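PDB 4EGU: histidine triad (HIT) protein from Clostridium difficile, which binds zinc and guanosine-5'-monophosphate and, as in other histidine triad proteins, probably acts as a nucleotide hydrolase or transferase through a histidine-linked intermediate. Local coordinates for residues 83-89 with 101-107; 8-12 with 27-31. All blocks are in the same frame, centred on the assembly; numbering follows the deposited sequence.

Interaction 1 (83-89 with 101-107); sequences GFRVINN and LHYHILA. With 5GP (guanosine-5'-monophosphate), chain C.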
loop_
_atom_site.group_PDB
_atom_site.type_symbol
_atom_site.label_atom_id
_atom_site.label_comp_id
_atom_site.label_asym_id
_atom_site.label_seq_id
_atom_site.Cartn_x
_atom_site.Cartn_y
_atom_site.Cartn_z
ATOM N N GLY A 83 7.148 13.651 -1.293
ATOM C CA GLY A 83 6.770 12.435 -0.591
ATOM C C GLY A 83 5.264 12.197 -0.633
ATOM O O GLY A 83 4.459 13.077 -0.943
ATOM N N PHE A 84 4.877 10.974 -0.277
ATOM C CA PHE A 84 3.478 10.587 -0.344
ATOM C C PHE A 84 3.285 9.293 0.439
ATOM O O PHE A 84 4.252 8.629 0.783
ATOM C CB PHE A 84 2.996 10.441 -1.807
ATOM C CG PHE A 84 3.763 9.458 -2.645
ATOM C CD1 PHE A 84 4.921 9.825 -3.311
ATOM C CD2 PHE A 84 3.290 8.165 -2.811
ATOM C CE1 PHE A 84 5.592 8.934 -4.120
ATOM C CE2 PHE A 84 3.958 7.262 -3.621
ATOM C CZ PHE A 84 5.112 7.647 -4.277
ATOM N N ARG A 85 2.030 8.947 0.688
ATOM C CA ARG A 85 1.687 7.707 1.368
ATOM C C ARG A 85 0.668 6.953 0.517
ATOM O O ARG A 85 -0.222 7.554 -0.095
ATOM C CB ARG A 85 1.100 8.015 2.758
ATOM C CG ARG A 85 0.863 6.790 3.619
ATOM C CD ARG A 85 0.432 7.178 5.020
ATOM N NE ARG A 85 1.489 7.911 5.687
ATOM C CZ ARG A 85 1.311 8.779 6.680
ATOM N NH1 ARG A 85 0.101 9.010 7.163
ATOM N NH2 ARG A 85 2.340 9.444 7.136
ATOM N N VAL A 86 0.837 5.634 0.504
ATOM C CA VAL A 86 -0.059 4.723 -0.214
ATOM C C VAL A 86 -0.738 3.826 0.830
ATOM O O VAL A 86 -0.063 3.235 1.664
ATOM C CB VAL A 86 0.731 3.878 -1.203
ATOM C CG1 VAL A 86 -0.158 2.848 -1.897
ATOM C CG2 VAL A 86 1.457 4.754 -2.215
ATOM N N ILE A 87 -2.062 3.731 0.773
ATOM C CA ILE A 87 -2.833 2.964 1.741
ATOM C C ILE A 87 -3.840 2.062 1.021
ATOM O O ILE A 87 -4.587 2.508 0.143
ATOM C CB ILE A 87 -3.588 3.872 2.730
ATOM C CG1 ILE A 87 -2.656 4.904 3.374
ATOM C CG2 ILE A 87 -4.263 2.997 3.801
ATOM C CD1 ILE A 87 -2.777 6.265 2.748
ATOM N N ASN A 88 -3.886 0.800 1.451
ATOM C CA ASN A 88 -4.988 -0.095 1.122
ATOM C C ASN A 88 -5.663 -0.531 2.418
ATOM O O ASN A 88 -4.992 -0.977 3.352
ATOM C CB ASN A 88 -4.529 -1.339 0.348
ATOM C CG ASN A 88 -5.701 -2.243 0.018
ATOM O OD1 ASN A 88 -5.983 -3.204 0.733
ATOM N ND2 ASN A 88 -6.406 -1.928 -1.040
ATOM N N ASN A 89 -6.976 -0.412 2.444
ATOM C CA ASN A 89 -7.805 -0.860 3.549
ATOM C C ASN A 89 -8.538 -2.130 3.127
ATOM O O ASN A 89 -9.283 -2.125 2.152
ATOM C CB ASN A 89 -8.834 0.226 3.874
ATOM C CG ASN A 89 -8.212 1.507 4.367
ATOM O OD1 ASN A 89 -7.152 1.514 4.988
ATOM N ND2 ASN A 89 -8.863 2.616 4.075
ATOM N N LEU A 101 -11.512 -2.998 -4.895
ATOM C CA LEU A 101 -10.086 -2.738 -4.685
ATOM C C LEU A 101 -9.721 -1.307 -5.036
ATOM O O LEU A 101 -9.950 -0.825 -6.152
ATOM C CB LEU A 101 -9.211 -3.657 -5.532
ATOM C CG LEU A 101 -7.712 -3.596 -5.208
ATOM C CD1 LEU A 101 -7.408 -4.311 -3.881
ATOM C CD2 LEU A 101 -6.904 -4.152 -6.332
ATOM N N HIS A 102 -9.058 -0.638 -4.114
ATOM C CA HIS A 102 -8.594 0.720 -4.347
ATOM C C HIS A 102 -7.415 1.023 -3.464
ATOM O O HIS A 102 -7.328 0.534 -2.340
ATOM C CB HIS A 102 -9.746 1.749 -4.043
ATOM C CG HIS A 102 -10.278 1.697 -2.638
ATOM N ND1 HIS A 102 -11.259 0.809 -2.291
ATOM C CD2 HIS A 102 -9.999 2.409 -1.514
ATOM C CE1 HIS A 102 -11.561 0.954 -1.007
ATOM N NE2 HIS A 102 -10.816 1.927 -0.516
ATOM N N TYR A 103 -6.543 1.877 -3.965
ATOM C CA TYR A 103 -5.440 2.411 -3.209
ATOM C C TYR A 103 -5.628 3.904 -3.058
ATOM O O TYR A 103 -5.950 4.598 -4.010
ATOM C CB TYR A 103 -4.097 2.109 -3.905
ATOM C CG TYR A 103 -3.687 0.675 -3.714
ATOM C CD1 TYR A 103 -4.333 -0.369 -4.344
ATOM C CD2 TYR A 103 -2.692 0.353 -2.809
ATOM C CE1 TYR A 103 -3.960 -1.699 -4.094
ATOM C CE2 TYR A 103 -2.308 -0.968 -2.559
ATOM C CZ TYR A 103 -2.951 -1.978 -3.201
ATOM O OH TYR A 103 -2.624 -3.282 -2.950
ATOM N N HIS A 104 -5.399 4.390 -1.849
ATOM C CA HIS A 104 -5.350 5.818 -1.572
ATOM C C HIS A 104 -3.925 6.319 -1.742
ATOM O O HIS A 104 -2.994 5.713 -1.208
ATOM C CB HIS A 104 -5.744 6.101 -0.123
ATOM C CG HIS A 104 -7.114 5.679 0.277
ATOM N ND1 HIS A 104 -8.153 6.579 0.364
ATOM C CD2 HIS A 104 -7.579 4.477 0.724
ATOM C CE1 HIS A 104 -9.221 5.923 0.787
ATOM N NE2 HIS A 104 -8.901 4.656 1.020
ATOM N N ILE A 105 -3.779 7.461 -2.423
ATOM C CA ILE A 105 -2.540 8.225 -2.417
ATOM C C ILE A 105 -2.816 9.514 -1.650
ATOM O O ILE A 105 -3.733 10.254 -2.005
ATOM C CB ILE A 105 -2.061 8.640 -3.822
ATOM C CG1 ILE A 105 -2.092 7.526 -4.863
ATOM C CG2 ILE A 105 -0.656 9.235 -3.721
ATOM C CD1 ILE A 105 -1.834 8.063 -6.288
ATOM N N LEU A 106 -2.010 9.768 -0.618
ATOM C CA LEU A 106 -2.056 11.037 0.123
ATOM C C LEU A 106 -0.760 11.780 -0.126
ATOM O O LEU A 106 0.319 11.208 0.025
ATOM C CB LEU A 106 -2.199 10.804 1.620
ATOM C CG LEU A 106 -3.431 9.996 2.045
ATOM C CD1 LEU A 106 -3.468 9.898 3.572
ATOM C CD2 LEU A 106 -4.737 10.526 1.527
ATOM N N ALA A 107 -0.826 13.070 -0.461
ATOM C CA ALA A 107 0.397 13.837 -0.722
ATOM C C ALA A 107 0.108 15.332 -0.631
ATOM O O ALA A 107 -1.035 15.757 -0.492
ATOM C CB ALA A 107 0.974 13.507 -2.092
HETATM P P 5GP C . -12.331 3.309 2.094
HETATM O O1P 5GP C . -12.556 3.901 3.468
HETATM O O2P 5GP C . -13.357 2.311 1.635
HETATM O O3P 5GP C . -10.980 2.738 1.997
HETATM O "O5'" 5GP C . -12.228 4.492 1.068
HETATM C "C5'" 5GP C . -13.322 4.820 0.245
HETATM C "C4'" 5GP C . -13.210 6.235 -0.193
HETATM O "O4'" 5GP C . -14.162 6.468 -1.234
HETATM C "C3'" 5GP C . -13.499 7.262 0.903
HETATM O "O3'" 5GP C . -12.315 8.006 1.200
HETATM C "C2'" 5GP C . -14.580 8.177 0.278
HETATM O "O2'" 5GP C . -14.414 9.562 0.515
HETATM C "C1'" 5GP C . -14.508 7.819 -1.213
HETATM N N9 5GP C . -15.765 7.957 -1.934
HETATM C C8 5GP C . -16.930 7.394 -1.559
HETATM N N7 5GP C . -17.888 7.673 -2.464
HETATM C C5 5GP C . -17.306 8.410 -3.433
HETATM C C6 5GP C . -17.800 8.977 -4.598
HETATM O O6 5GP C . -19.009 8.883 -4.968
HETATM N N1 5GP C . -16.895 9.645 -5.332
HETATM C C2 5GP C . -15.589 9.781 -4.985
HETATM N N2 5GP C . -14.798 10.482 -5.811
HETATM N N3 5GP C . -15.072 9.261 -3.861
HETATM C C4 5GP C . -15.952 8.574 -3.100
HETATM O O HOH W 1 -8.495 0.335 0.248
#

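Interaction 2 (8-12 with 27-31); sequences FCKIA and VLAFN. With ZN (zinc ion), chain D; 5GP (guanosine-5'-monophosphate), chain C.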
loop_
_atom_site.group_PDB
_atom_site.type_symbol
_atom_site.label_atom_id
_atom_site.label_comp_id
_atom_site.label_asym_id
_atom_site.label_seq_id
_atom_site.Cartn_x
_atom_site.Cartn_y
_atom_site.Cartn_z
ATOM N N PHE A 8 -17.676 2.282 -7.155
ATOM C CA PHE A 8 -16.452 2.372 -7.960
ATOM C C PHE A 8 -16.601 1.687 -9.320
ATOM O O PHE A 8 -15.971 2.136 -10.276
ATOM C CB PHE A 8 -15.224 1.888 -7.203
ATOM C CG PHE A 8 -14.780 2.790 -6.063
ATOM C CD1 PHE A 8 -15.426 3.982 -5.743
ATOM C CD2 PHE A 8 -13.689 2.428 -5.298
ATOM C CE1 PHE A 8 -14.988 4.779 -4.678
ATOM C CE2 PHE A 8 -13.253 3.217 -4.246
ATOM C CZ PHE A 8 -13.901 4.399 -3.932
ATOM N N CYS A 9 -17.424 0.643 -9.443
ATOM C CA CYS A 9 -17.727 0.123 -10.775
ATOM C C CYS A 9 -18.409 1.202 -11.615
ATOM O O CYS A 9 -18.124 1.358 -12.797
ATOM C CB CYS A 9 -18.617 -1.114 -10.703
ATOM S SG CYS A 9 -17.763 -2.673 -10.297
ATOM N N LYS A 10 -19.327 1.946 -11.010
ATOM C CA LYS A 10 -20.047 2.997 -11.734
ATOM C C LYS A 10 -19.118 4.170 -12.081
ATOM O O LYS A 10 -19.268 4.768 -13.136
ATOM C CB LYS A 10 -21.229 3.509 -10.917
ATOM C CG LYS A 10 -22.333 2.524 -10.624
ATOM C CD LYS A 10 -23.389 3.197 -9.738
ATOM C CE LYS A 10 -24.494 2.246 -9.303
ATOM N NZ LYS A 10 -25.351 1.765 -10.429
ATOM N N ILE A 11 -18.175 4.501 -11.196
ATOM C CA ILE A 11 -17.186 5.533 -11.484
ATOM C C ILE A 11 -16.228 5.019 -12.602
ATOM O O ILE A 11 -15.921 5.759 -13.526
ATOM C CB ILE A 11 -16.420 5.998 -10.198
ATOM C CG1 ILE A 11 -17.355 6.792 -9.273
ATOM C CG2 ILE A 11 -15.192 6.816 -10.587
ATOM C CD1 ILE A 11 -16.743 7.241 -7.970
ATOM N N ALA A 12 -15.792 3.759 -12.532
ATOM C CA ALA A 12 -14.851 3.187 -13.516
ATOM C C ALA A 12 -15.408 3.033 -14.930
ATOM O O ALA A 12 -14.668 3.198 -15.903
ATOM C CB ALA A 12 -14.343 1.842 -13.044
ATOM N N VAL A 27 -7.025 0.692 -15.500
ATOM C CA VAL A 27 -6.994 1.406 -14.229
ATOM C C VAL A 27 -7.523 2.806 -14.446
ATOM O O VAL A 27 -7.299 3.428 -15.485
ATOM C CB VAL A 27 -5.538 1.445 -13.669
ATOM C CG1 VAL A 27 -5.392 2.470 -12.556
ATOM C CG2 VAL A 27 -5.111 0.060 -13.165
ATOM N N LEU A 28 -8.219 3.314 -13.440
ATOM C CA LEU A 28 -8.662 4.688 -13.368
ATOM C C LEU A 28 -8.203 5.244 -12.018
ATOM O O LEU A 28 -8.245 4.562 -11.009
ATOM C CB LEU A 28 -10.205 4.802 -13.444
ATOM C CG LEU A 28 -10.861 6.182 -13.302
ATOM C CD1 LEU A 28 -10.663 7.029 -14.542
ATOM C CD2 LEU A 28 -12.329 5.997 -13.022
ATOM N N ALA A 29 -7.800 6.504 -12.000
ATOM C CA ALA A 29 -7.559 7.212 -10.750
ATOM C C ALA A 29 -8.374 8.481 -10.746
ATOM O O ALA A 29 -8.524 9.131 -11.793
ATOM C CB ALA A 29 -6.086 7.535 -10.532
ATOM N N PHE A 30 -8.903 8.848 -9.588
ATOM C CA PHE A 30 -9.791 9.975 -9.476
ATOM C C PHE A 30 -9.678 10.564 -8.076
ATOM O O PHE A 30 -9.256 9.900 -7.139
ATOM C CB PHE A 30 -11.256 9.573 -9.842
ATOM C CG PHE A 30 -11.805 8.392 -9.046
ATOM C CD1 PHE A 30 -11.535 7.071 -9.395
ATOM C CD2 PHE A 30 -12.571 8.614 -7.911
ATOM C CE1 PHE A 30 -12.027 6.010 -8.636
ATOM C CE2 PHE A 30 -13.075 7.558 -7.164
ATOM C CZ PHE A 30 -12.793 6.258 -7.522
ATOM N N ASN A 31 -10.054 11.819 -7.916
ATOM C CA ASN A 31 -9.950 12.422 -6.595
ATOM C C ASN A 31 -10.971 11.860 -5.630
ATOM O O ASN A 31 -12.121 11.614 -5.997
ATOM C CB ASN A 31 -10.124 13.919 -6.704
ATOM C CG ASN A 31 -8.959 14.586 -7.390
ATOM O OD1 ASN A 31 -7.803 14.143 -7.300
ATOM N ND2 ASN A 31 -9.246 15.687 -8.042
HETATM ZN ZN ZN D . -16.891 -2.517 -8.195
HETATM P P 5GP C . -12.331 3.309 2.094
HETATM O O1P 5GP C . -12.556 3.901 3.468
HETATM O O2P 5GP C . -13.357 2.311 1.635
HETATM O O3P 5GP C . -10.980 2.738 1.997
HETATM O "O5'" 5GP C . -12.228 4.492 1.068
HETATM C "C5'" 5GP C . -13.322 4.820 0.245
HETATM C "C4'" 5GP C . -13.210 6.235 -0.193
HETATM O "O4'" 5GP C . -14.162 6.468 -1.234
HETATM C "C3'" 5GP C . -13.499 7.262 0.903
HETATM O "O3'" 5GP C . -12.315 8.006 1.200
HETATM C "C2'" 5GP C . -14.580 8.177 0.278
HETATM O "O2'" 5GP C . -14.414 9.562 0.515
HETATM C "C1'" 5GP C . -14.508 7.819 -1.213
HETATM N N9 5GP C . -15.765 7.957 -1.934
HETATM C C8 5GP C . -16.930 7.394 -1.559
HETATM N N7 5GP C . -17.888 7.673 -2.464
HETATM C C5 5GP C . -17.306 8.410 -3.433
HETATM C C6 5GP C . -17.800 8.977 -4.598
HETATM O O6 5GP C . -19.009 8.883 -4.968
HETATM N N1 5GP C . -16.895 9.645 -5.332
HETATM C C2 5GP C . -15.589 9.781 -4.985
HETATM N N2 5GP C . -14.798 10.482 -5.811
HETATM N N3 5GP C . -15.072 9.261 -3.861
HETATM C C4 5GP C . -15.952 8.574 -3.100
#

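Interaction 1 (83-89 with 101-107)
N88 and Y103 meet near the nucleotide end of an antiparallel strand pair, and N88 shows how one side chain can serve three neighbours. Its CB sits over one face of the Y103 ring, offset toward the rim and 4.0 Å from the centroid, a CH-pi contact. CG stands anti to the backbone N (chi1 -180°), carrying the amide past the ring toward the H102 backbone. At the tip, ND2 gives a bent hydrogen bond to H102 O at 2.9 Å, from above the carbonyl plane, and also rests against CD1 of L101; the side chain also lies about 3 Å from a bound potassium ion. A water that accepts from N89 N donates to the same oxygen, its second donor. At the phosphate, in one of the two conformers of each histidine, H102 NE2 (2.6 Å, nearly straight), H104 NE2 and N89 ND2 all donate to O3P of guanosine-5'-monophosphate; H102 is the predicted nucleophile of the histidine triad motif. H104 ND1 is also hydrogen-bonded to H40 NE2, and N89 OD1 to R85 of the second subunit. Away from the nucleotide, I87 exchanges two backbone hydrogen bonds with H104, and R85 two with L106, and I87 CD1 packs on L106 CD1. Strand 39-45 flanks 103-107 on its other edge, helix 61-77 packs against F84 and Y103, and strand 84-90 pairs with the second subunit, continuing the sheet.

Interaction 2 (8-12 with 27-31)
F8 and I11 of helix 7-12 pack on F30 of strand 27-31, F8 at its edge and I11 over its face, building one wall of the nucleotide pocket in this HIT fold from a short helix laid across a strand of the antiparallel sheet. The aromatic part is a T-shaped pair: the edge of F30 points at the face of F8, with centroids 5.4 Å apart and planes at 81°. A CH-pi contact holds the F30 ring from another direction, I11 CG2 standing 3.7 Å from the centroid and almost exactly above it. F30 is turned into this position by a first torsion of 55°, with CG between the backbone N and the carbonyl carbon. Apolar contacts complete the join, L28 CD2 touching both I11 CG2 and the CA of A12. The helix also supplies one zinc ligand, C9 SG at 2.3 Å, with C6, H48 and H100 providing the other three. Toward guanosine-5'-monophosphate, F8 presents its ring edge to the ribose, CZ lying 3.4 Å from O4', while I11 CD1 reaches N1 of the base. The strand backbone also holds the base: amino group N2 donates a 2.9 Å hydrogen bond to N31 O.

In the fold
The two contacts illustrate how one ligand site can be assembled from separate parts of a small fold. Both segments of interaction 2 come before either segment of interaction 1 in the chain, and the centres of the two contacts are 15 Å apart. Both use the same five-stranded antiparallel sheet, in which strand 39-45 lies between strands 27-31 and 103-107. They touch directly where the rings of F8 and H102 meet edge-to-face. Guanosine-5'-monophosphate spans them, its base against interaction 2, its phosphate against interaction 1, and its ribose near both. The zinc site also ties the regions together, since C9 of helix 7-12 shares the metal with H100, just before the 101-107 segment.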